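Local coordinates for flavodoxin (Streptococcus pneumoniae serotype 4, PDB 5LJL), which binds FMN and probably serves as a low-potential electron donor to a number of redox enzymes, at residues A[72-77]-A[105-110]; A[44-48]-A[79-84]; A[22-27]-A[136-141]. The contacts are given in a common frame with arbitrary orientation. Residue numbers count along the deposited sequence, not the author numbering.

Contact 1: residues A[72-77]-A[105-110]; sequences FYEDLA and DFDRVF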
loop_
_atom_site.group_PDB
_atom_site.type_symbol
_atom_site.label_atom_id
_atom_site.label_comp_id
_atom_site.label_asym_id
_atom_site.label_seq_id
_atom_site.Cartn_x
_atom_site.Cartn_y
_atom_site.Cartn_z
ATOM N N PHE A 72 12.775 1.416 -4.185
ATOM C CA PHE A 72 11.537 0.811 -4.621
ATOM C C PHE A 72 10.693 1.878 -5.395
ATOM O O PHE A 72 10.122 1.598 -6.413
ATOM C CB PHE A 72 10.796 0.266 -3.385
ATOM C CG PHE A 72 9.562 -0.519 -3.746
ATOM C CD1 PHE A 72 9.646 -1.858 -4.050
ATOM C CD2 PHE A 72 8.329 0.125 -3.879
ATOM C CE1 PHE A 72 8.548 -2.597 -4.419
ATOM C CE2 PHE A 72 7.209 -0.592 -4.273
ATOM C CZ PHE A 72 7.314 -1.956 -4.555
ATOM N N TYR A 73 10.606 3.084 -4.828
ATOM C CA TYR A 73 9.888 4.204 -5.474
ATOM C C TYR A 73 10.493 4.483 -6.867
ATOM O O TYR A 73 9.746 4.716 -7.812
ATOM C CB TYR A 73 9.892 5.458 -4.604
ATOM C CG TYR A 73 9.287 6.737 -5.171
ATOM C CD1 TYR A 73 8.033 7.136 -4.814
ATOM C CD2 TYR A 73 10.036 7.589 -5.997
ATOM C CE1 TYR A 73 7.467 8.279 -5.340
ATOM C CE2 TYR A 73 9.506 8.749 -6.523
ATOM C CZ TYR A 73 8.235 9.101 -6.214
ATOM O OH TYR A 73 7.790 10.297 -6.726
ATOM N N GLU A 74 11.830 4.561 -6.931
ATOM C CA GLU A 74 12.494 4.835 -8.207
ATOM C C GLU A 74 12.170 3.787 -9.232
ATOM O O GLU A 74 11.855 4.129 -10.401
ATOM C CB GLU A 74 14.047 4.967 -8.030
ATOM C CG GLU A 74 14.398 6.214 -7.212
ATOM C CD GLU A 74 15.854 6.311 -6.742
ATOM O OE1 GLU A 74 16.655 5.474 -7.158
ATOM O OE2 GLU A 74 16.190 7.201 -5.940
ATOM N N ASP A 75 12.282 2.525 -8.809
ATOM C CA ASP A 75 11.963 1.444 -9.700
ATOM C C ASP A 75 10.500 1.456 -10.142
ATOM O O ASP A 75 10.203 1.269 -11.359
ATOM C CB ASP A 75 12.342 0.069 -9.115
ATOM C CG ASP A 75 13.843 -0.122 -8.889
ATOM O OD1 ASP A 75 14.651 0.665 -9.445
ATOM O OD2 ASP A 75 14.197 -1.032 -8.076
ATOM N N LEU A 76 9.589 1.699 -9.193
ATOM C CA LEU A 76 8.177 1.763 -9.530
ATOM C C LEU A 76 7.847 2.923 -10.531
ATOM O O LEU A 76 7.077 2.713 -11.504
ATOM C CB LEU A 76 7.347 1.889 -8.246
ATOM C CG LEU A 76 5.860 2.085 -8.393
ATOM C CD1 LEU A 76 5.175 0.929 -9.106
ATOM C CD2 LEU A 76 5.219 2.320 -7.026
ATOM N N ALA A 77 8.506 4.085 -10.325
ATOM C CA ALA A 77 8.213 5.270 -11.160
ATOM C C ALA A 77 8.612 4.969 -12.629
ATOM O O ALA A 77 8.150 5.605 -13.568
ATOM C CB ALA A 77 9.004 6.470 -10.646
ATOM N N ASP A 105 2.512 10.555 -1.673
ATOM C CA ASP A 105 3.574 10.441 -2.680
ATOM C C ASP A 105 3.504 9.150 -3.493
ATOM O O ASP A 105 3.724 9.157 -4.702
ATOM C CB ASP A 105 4.925 10.551 -2.006
ATOM C CG ASP A 105 5.175 11.926 -1.394
ATOM O OD1 ASP A 105 4.451 12.895 -1.702
ATOM O OD2 ASP A 105 6.049 11.923 -0.542
ATOM N N PHE A 106 3.174 8.046 -2.822
ATOM C CA PHE A 106 3.020 6.741 -3.519
ATOM C C PHE A 106 1.740 6.719 -4.352
ATOM O O PHE A 106 1.715 6.075 -5.433
ATOM C CB PHE A 106 3.112 5.551 -2.560
ATOM C CG PHE A 106 4.482 4.977 -2.444
ATOM C CD1 PHE A 106 4.956 4.164 -3.466
ATOM C CD2 PHE A 106 5.334 5.285 -1.411
ATOM C CE1 PHE A 106 6.235 3.590 -3.379
ATOM C CE2 PHE A 106 6.598 4.730 -1.312
ATOM C CZ PHE A 106 7.078 3.872 -2.312
ATOM N N ASP A 107 0.670 7.392 -3.896
ATOM C CA ASP A 107 -0.542 7.534 -4.741
ATOM C C ASP A 107 -0.130 8.170 -6.084
ATOM O O ASP A 107 -0.481 7.667 -7.171
ATOM C CB ASP A 107 -1.590 8.340 -3.979
ATOM C CG ASP A 107 -2.885 8.490 -4.720
ATOM O OD1 ASP A 107 -3.111 7.909 -5.768
ATOM O OD2 ASP A 107 -3.726 9.189 -4.159
ATOM N N ARG A 108 0.645 9.261 -6.036
ATOM C CA ARG A 108 1.040 9.979 -7.256
ATOM C C ARG A 108 1.939 9.182 -8.161
ATOM O O ARG A 108 1.753 9.190 -9.386
ATOM C CB ARG A 108 1.671 11.336 -6.895
ATOM C CG ARG A 108 0.694 12.285 -6.252
ATOM C CD ARG A 108 -0.228 13.003 -7.255
ATOM N NE ARG A 108 -0.885 14.192 -6.618
ATOM C CZ ARG A 108 -1.173 15.379 -7.197
ATOM N NH1 ARG A 108 -0.888 15.639 -8.477
ATOM N NH2 ARG A 108 -1.745 16.340 -6.466
ATOM N N VAL A 109 2.914 8.477 -7.602
ATOM C CA VAL A 109 3.764 7.641 -8.407
ATOM C C VAL A 109 2.990 6.531 -9.104
ATOM O O VAL A 109 3.238 6.238 -10.312
ATOM C CB VAL A 109 5.064 7.194 -7.670
ATOM C CG1 VAL A 109 4.813 6.031 -6.774
ATOM C CG2 VAL A 109 6.118 6.792 -8.705
ATOM N N PHE A 110 2.020 5.909 -8.405
ATOM C CA PHE A 110 1.154 4.943 -9.066
ATOM C C PHE A 110 0.322 5.553 -10.253
ATOM O O PHE A 110 0.256 4.930 -11.352
ATOM C CB PHE A 110 0.218 4.267 -8.083
ATOM C CG PHE A 110 0.798 3.034 -7.428
ATOM C CD1 PHE A 110 1.108 1.904 -8.175
ATOM C CD2 PHE A 110 0.847 2.968 -6.042
ATOM C CE1 PHE A 110 1.545 0.755 -7.551
ATOM C CE2 PHE A 110 1.220 1.774 -5.392
ATOM C CZ PHE A 110 1.597 0.678 -6.159
HETATM O O HOH W 1 5.176 10.735 -6.242
#
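Two helical segments run side by side, 72-77 and 105-110, their axes 25° from parallel and 10.1 Å apart at closest approach, a gap wide enough for large side chains to mesh. V109 is the main bump from its side: it fits between Y73, L76 and A77, with CG2 3.5 Å from A77 CB and lying over the Y73 ring face in a CH-pi contact. The same tyrosine turns its ring edge to the face of F106, a T-shaped pair with centroids 5.7 Å apart and planes at 82°. L76 is the matching bump from 72-77, its CD2 reaching V109 CG1 at 3.7 Å and F106 CE1 at 4.0 Å while it covers the F110 ring face. A water links Y73 OH (2.7 Å) to D105 O (2.6 Å). Beneath this flavodoxin helix pair lies the central parallel sheet: F72, F106 and F110 rest on V55 of strand 52-56, and F106 and F110 also on V88 of strand 85-92.

Contact 2: residues A[44-48]-A[79-84]; sequences ASDFL and LNLNGK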
loop_
_atom_site.group_PDB
_atom_site.type_symbol
_atom_site.label_atom_id
_atom_site.label_comp_id
_atom_site.label_asym_id
_atom_site.label_seq_id
_atom_site.Cartn_x
_atom_site.Cartn_y
_atom_site.Cartn_z
ATOM N N ALA A 44 10.046 -3.815 -7.352
ATOM C CA ALA A 44 8.806 -3.112 -7.817
ATOM C C ALA A 44 8.218 -3.827 -9.045
ATOM O O ALA A 44 6.978 -3.960 -9.203
ATOM C CB ALA A 44 9.074 -1.632 -8.093
ATOM N N SER A 45 9.078 -4.314 -9.949
ATOM C CA SER A 45 8.619 -4.978 -11.163
ATOM C C SER A 45 7.788 -6.239 -10.950
ATOM O O SER A 45 7.050 -6.686 -11.879
ATOM C CB SER A 45 9.806 -5.230 -12.131
ATOM O OG SER A 45 10.724 -6.110 -11.537
ATOM N N ASP A 46 7.829 -6.824 -9.763
ATOM C CA ASP A 46 6.978 -7.953 -9.430
ATOM C C ASP A 46 5.513 -7.583 -9.586
ATOM O O ASP A 46 4.691 -8.460 -9.835
ATOM C CB ASP A 46 7.198 -8.527 -8.044
ATOM C CG ASP A 46 8.625 -8.944 -7.772
ATOM O OD1 ASP A 46 8.869 -9.161 -6.569
ATOM O OD2 ASP A 46 9.448 -9.075 -8.718
ATOM N N PHE A 47 5.193 -6.302 -9.464
ATOM C CA PHE A 47 3.803 -5.817 -9.735
ATOM C C PHE A 47 3.249 -6.176 -11.118
ATOM O O PHE A 47 1.992 -6.299 -11.256
ATOM C CB PHE A 47 3.703 -4.302 -9.489
ATOM C CG PHE A 47 3.694 -3.888 -7.993
ATOM C CD1 PHE A 47 3.136 -4.679 -6.990
ATOM C CD2 PHE A 47 4.142 -2.586 -7.636
ATOM C CE1 PHE A 47 3.107 -4.235 -5.661
ATOM C CE2 PHE A 47 4.074 -2.130 -6.277
ATOM C CZ PHE A 47 3.538 -2.981 -5.330
ATOM N N LEU A 48 4.130 -6.296 -12.122
ATOM C CA LEU A 48 3.634 -6.746 -13.462
ATOM C C LEU A 48 2.874 -8.038 -13.431
ATOM O O LEU A 48 2.012 -8.252 -14.289
ATOM C CB LEU A 48 4.758 -6.818 -14.486
ATOM C CG LEU A 48 5.397 -5.449 -14.809
ATOM C CD1 LEU A 48 6.774 -5.526 -15.472
ATOM C CD2 LEU A 48 4.419 -4.561 -15.570
ATOM N N LEU A 79 8.081 2.118 -14.187
ATOM C CA LEU A 79 7.276 0.987 -14.764
ATOM C C LEU A 79 6.035 1.476 -15.491
ATOM O O LEU A 79 5.545 2.562 -15.192
ATOM C CB LEU A 79 6.757 0.063 -13.648
ATOM C CG LEU A 79 7.796 -0.676 -12.812
ATOM C CD1 LEU A 79 7.127 -1.605 -11.774
ATOM C CD2 LEU A 79 8.743 -1.469 -13.718
ATOM N N ASN A 80 5.521 0.676 -16.442
ATOM C CA ASN A 80 4.181 0.919 -17.009
ATOM C C ASN A 80 3.273 -0.175 -16.478
ATOM O O ASN A 80 3.531 -1.372 -16.646
ATOM C CB ASN A 80 4.170 0.996 -18.550
ATOM C CG ASN A 80 4.878 2.261 -19.056
ATOM O OD1 ASN A 80 4.402 3.408 -18.828
ATOM N ND2 ASN A 80 6.032 2.082 -19.695
ATOM N N LEU A 81 2.291 0.240 -15.688
ATOM C CA LEU A 81 1.340 -0.601 -15.050
ATOM C C LEU A 81 -0.089 -0.354 -15.550
ATOM O O LEU A 81 -1.071 -0.538 -14.815
ATOM C CB LEU A 81 1.396 -0.421 -13.507
ATOM C CG LEU A 81 2.741 -0.746 -12.818
ATOM C CD1 LEU A 81 2.653 -0.506 -11.320
ATOM C CD2 LEU A 81 3.082 -2.132 -13.057
ATOM N N ASN A 82 -0.234 -0.037 -16.833
ATOM C CA ASN A 82 -1.589 -0.088 -17.417
ATOM C C ASN A 82 -2.303 -1.431 -17.224
ATOM O O ASN A 82 -1.726 -2.542 -17.355
ATOM C CB ASN A 82 -1.568 0.320 -18.902
ATOM C CG ASN A 82 -1.075 1.747 -19.097
ATOM O OD1 ASN A 82 -1.882 2.667 -19.226
ATOM N ND2 ASN A 82 0.236 1.965 -19.020
ATOM N N GLY A 83 -3.569 -1.341 -16.834
ATOM C CA GLY A 83 -4.358 -2.541 -16.554
ATOM C C GLY A 83 -4.265 -3.083 -15.146
ATOM O O GLY A 83 -4.872 -4.114 -14.856
ATOM N N LYS A 84 -3.502 -2.421 -14.267
ATOM C CA LYS A 84 -3.437 -2.864 -12.883
ATOM C C LYS A 84 -4.301 -1.904 -12.032
ATOM O O LYS A 84 -4.398 -0.741 -12.352
ATOM C CB LYS A 84 -2.001 -2.828 -12.341
ATOM C CG LYS A 84 -0.887 -3.480 -13.200
ATOM C CD LYS A 84 -1.064 -4.939 -13.325
ATOM C CE LYS A 84 0.040 -5.621 -14.135
ATOM N NZ LYS A 84 -0.372 -6.994 -14.513
#
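L79 lays its CD1 methyl against the backbone of A44 and S45, 3.5 Å from A44 O and 3.7 Å from S45 CA, so its side chain packs along the turn that carries them. Both segments are connections of the flavodoxin-like alpha/beta fold: 44-48, a helix-like turn, comes before strand 52-56, while the loop 79-84 leads from helix 67-77 into strand 85-92. Further along, L48 brings CD2 to 3.7 Å from L81 CD2 and 3.5 Å from N80 O, while F47 CB lies 4.2 Å from L81 CD2. The leucines thus form a small apolar patch, deepened by L76 of helix 67-77, which touches both A44 and L81, and by F110 of helix 101-113 against L81. F47 reaches the other way, to K6 and V8 of strand 4-9. A type II beta turn from L81 to K84 reverses the chain, with K84 N bonded to L81 O at 3.1 Å. The turn brings K84 back toward 44-48, its aliphatic chain passing F47 O with CE at 3.5 Å. Its ammonium is shared between the backbone carbonyls of L48 and A50, and the bond from K84 NZ to L48 O measures 2.7 Å.

Contact 3: residues A[22-27]-A[136-141]; sequences IVADKL and LEQFAE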
loop_
_atom_site.group_PDB
_atom_site.type_symbol
_atom_site.label_atom_id
_atom_site.label_comp_id
_atom_site.label_asym_id
_atom_site.label_seq_id
_atom_site.Cartn_x
_atom_site.Cartn_y
_atom_site.Cartn_z
ATOM N N ILE A 22 -3.798 -6.513 8.002
ATOM C CA ILE A 22 -5.241 -6.406 8.029
ATOM C C ILE A 22 -5.828 -6.461 6.616
ATOM O O ILE A 22 -6.866 -7.110 6.379
ATOM C CB ILE A 22 -5.675 -5.137 8.784
ATOM C CG1 ILE A 22 -5.328 -5.273 10.256
ATOM C CG2 ILE A 22 -7.128 -4.725 8.555
ATOM C CD1 ILE A 22 -5.144 -3.958 10.963
ATOM N N VAL A 23 -5.223 -5.683 5.710
ATOM C CA VAL A 23 -5.697 -5.677 4.332
ATOM C C VAL A 23 -5.538 -7.044 3.669
ATOM O O VAL A 23 -6.489 -7.546 3.071
ATOM C CB VAL A 23 -4.951 -4.588 3.523
ATOM C CG1 VAL A 23 -5.302 -4.671 2.050
ATOM C CG2 VAL A 23 -5.269 -3.181 4.099
ATOM N N ALA A 24 -4.357 -7.673 3.841
ATOM C CA ALA A 24 -4.060 -8.987 3.309
ATOM C C ALA A 24 -5.068 -10.006 3.790
ATOM O O ALA A 24 -5.515 -10.791 2.989
ATOM C CB ALA A 24 -2.697 -9.463 3.744
ATOM N N ASP A 25 -5.396 -9.968 5.085
ATOM C CA ASP A 25 -6.301 -10.953 5.674
ATOM C C ASP A 25 -7.705 -10.835 5.092
ATOM O O ASP A 25 -8.353 -11.894 4.803
ATOM C CB ASP A 25 -6.256 -10.902 7.174
ATOM C CG ASP A 25 -4.947 -11.458 7.731
ATOM O OD1 ASP A 25 -4.175 -12.103 6.961
ATOM O OD2 ASP A 25 -4.748 -11.235 8.919
ATOM N N LYS A 26 -8.188 -9.611 4.856
ATOM C CA LYS A 26 -9.549 -9.476 4.277
ATOM C C LYS A 26 -9.500 -10.001 2.822
ATOM O O LYS A 26 -10.377 -10.740 2.378
ATOM C CB LYS A 26 -10.093 -8.061 4.442
ATOM C CG LYS A 26 -11.416 -7.771 3.708
ATOM C CD LYS A 26 -12.546 -8.637 4.190
ATOM C CE LYS A 26 -12.967 -8.245 5.642
ATOM N NZ LYS A 26 -14.195 -8.980 6.120
ATOM N N LEU A 27 -8.482 -9.609 2.046
ATOM C CA LEU A 27 -8.348 -10.102 0.673
ATOM C C LEU A 27 -8.288 -11.637 0.567
ATOM O O LEU A 27 -8.927 -12.208 -0.343
ATOM C CB LEU A 27 -7.211 -9.441 -0.093
ATOM C CG LEU A 27 -7.299 -7.956 -0.380
ATOM C CD1 LEU A 27 -5.979 -7.434 -1.030
ATOM C CD2 LEU A 27 -8.484 -7.609 -1.270
ATOM N N LEU A 136 -9.891 0.025 6.589
ATOM C CA LEU A 136 -9.021 -0.854 5.825
ATOM C C LEU A 136 -9.767 -1.998 5.192
ATOM O O LEU A 136 -9.450 -2.490 4.059
ATOM C CB LEU A 136 -7.916 -1.402 6.726
ATOM C CG LEU A 136 -6.874 -0.398 7.189
ATOM C CD1 LEU A 136 -6.090 -0.867 8.415
ATOM C CD2 LEU A 136 -5.939 0.066 6.068
ATOM N N GLU A 137 -10.691 -2.566 5.953
ATOM C CA GLU A 137 -11.541 -3.653 5.397
ATOM C C GLU A 137 -12.426 -3.179 4.234
ATOM O O GLU A 137 -12.493 -3.867 3.186
ATOM C CB GLU A 137 -12.344 -4.351 6.500
ATOM C CG GLU A 137 -11.445 -5.243 7.413
ATOM C CD GLU A 137 -12.239 -5.851 8.556
ATOM O OE1 GLU A 137 -13.416 -5.497 8.730
ATOM O OE2 GLU A 137 -11.671 -6.737 9.209
ATOM N N GLN A 138 -12.986 -1.976 4.313
ATOM C CA GLN A 138 -13.781 -1.442 3.220
ATOM C C GLN A 138 -12.934 -1.187 1.974
ATOM O O GLN A 138 -13.369 -1.486 0.843
ATOM C CB GLN A 138 -14.530 -0.204 3.613
ATOM C CG GLN A 138 -15.583 -0.440 4.702
ATOM C CD GLN A 138 -16.014 0.877 5.284
ATOM O OE1 GLN A 138 -15.214 1.712 5.688
ATOM N NE2 GLN A 138 -17.307 1.067 5.333
ATOM N N PHE A 139 -11.712 -0.671 2.198
ATOM C CA PHE A 139 -10.690 -0.544 1.102
ATOM C C PHE A 139 -10.435 -1.877 0.405
ATOM O O PHE A 139 -10.503 -1.964 -0.805
ATOM C CB PHE A 139 -9.437 0.047 1.784
ATOM C CG PHE A 139 -8.181 0.041 0.988
ATOM C CD1 PHE A 139 -7.788 1.127 0.216
ATOM C CD2 PHE A 139 -7.332 -1.049 1.059
ATOM C CE1 PHE A 139 -6.560 1.111 -0.439
ATOM C CE2 PHE A 139 -6.138 -1.060 0.382
ATOM C CZ PHE A 139 -5.742 0.034 -0.367
ATOM N N ALA A 140 -10.117 -2.947 1.157
ATOM C CA ALA A 140 -9.880 -4.257 0.566
ATOM C C ALA A 140 -11.097 -4.777 -0.169
ATOM O O ALA A 140 -11.006 -5.304 -1.279
ATOM C CB ALA A 140 -9.454 -5.226 1.687
ATOM N N GLU A 141 -12.282 -4.579 0.425
ATOM C CA GLU A 141 -13.543 -5.110 -0.190
ATOM C C GLU A 141 -13.848 -4.373 -1.533
ATOM O O GLU A 141 -14.322 -4.995 -2.510
ATOM C CB GLU A 141 -14.710 -4.950 0.793
ATOM C CG GLU A 141 -14.611 -5.871 1.995
ATOM C CD GLU A 141 -15.249 -5.396 3.270
ATOM O OE1 GLU A 141 -16.085 -4.484 3.235
ATOM O OE2 GLU A 141 -15.011 -6.046 4.338
HETATM O O HOH W 2 -8.717 -8.200 8.052
#
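In the three-layer alpha/beta/alpha sandwich of flavodoxin, helices 15-29 and 130-146 pack against each other on one face of the sheet, and segments 22-27 and 136-141 are where they cross, at -46° with axes 8.8 Å apart. Within each helix the backbone is served by its own bonds from N of i+4 to O of i, such as K26 N to I22 O (3.2 Å) and E141 N to E137 O (2.9 Å). I22 O takes a second donor, a water 2.7 Å away that also gives a weak, long bond to E137 OE2 (3.5 Å), so this bridge is lopsided. K26 stretches over A140, CG lying 3.8 Å from A140 CB. Two glutamates lie on one side of its ammonium: E141 makes a salt bridge, whereas E137 OE1 is 4.4 Å from K26 NZ, too far for one. Under this polar fringe the contact is apolar. A140, small enough for close approach, takes L27 CD2 at 3.9 Å from its CB, and V23 CG2 meets L136 CD2 at 3.9 Å. V23 also touches I7 of strand 4-9, while L136 and F139 rest on V89 and V122. The salt bridge itself is loose: K26 NZ stands 3.5 Å from E141 OE2.

Overall arrangement
From the N terminus, strand 4-9 leads into helix 15-29, whose segment 22-27 waits until almost the end of the chain for its partner, 136-141. Contact 3 therefore closes the longest loop, and contacts 1 and 2 both fall within it. Those two cross: 44-48 comes first, then 72-77, then 79-84, which closes contact 2, and finally 105-110, which closes contact 1. They also touch in space, F72 and L76 meeting A44, so helices 67-77 and 101-113 and the connections beside them form one continuous cluster. Contact 3 lies on the opposite side of the chain's centre from contact 1, centres about 22 Å apart, joining the first and last helices of the chain on the other face of the sheet.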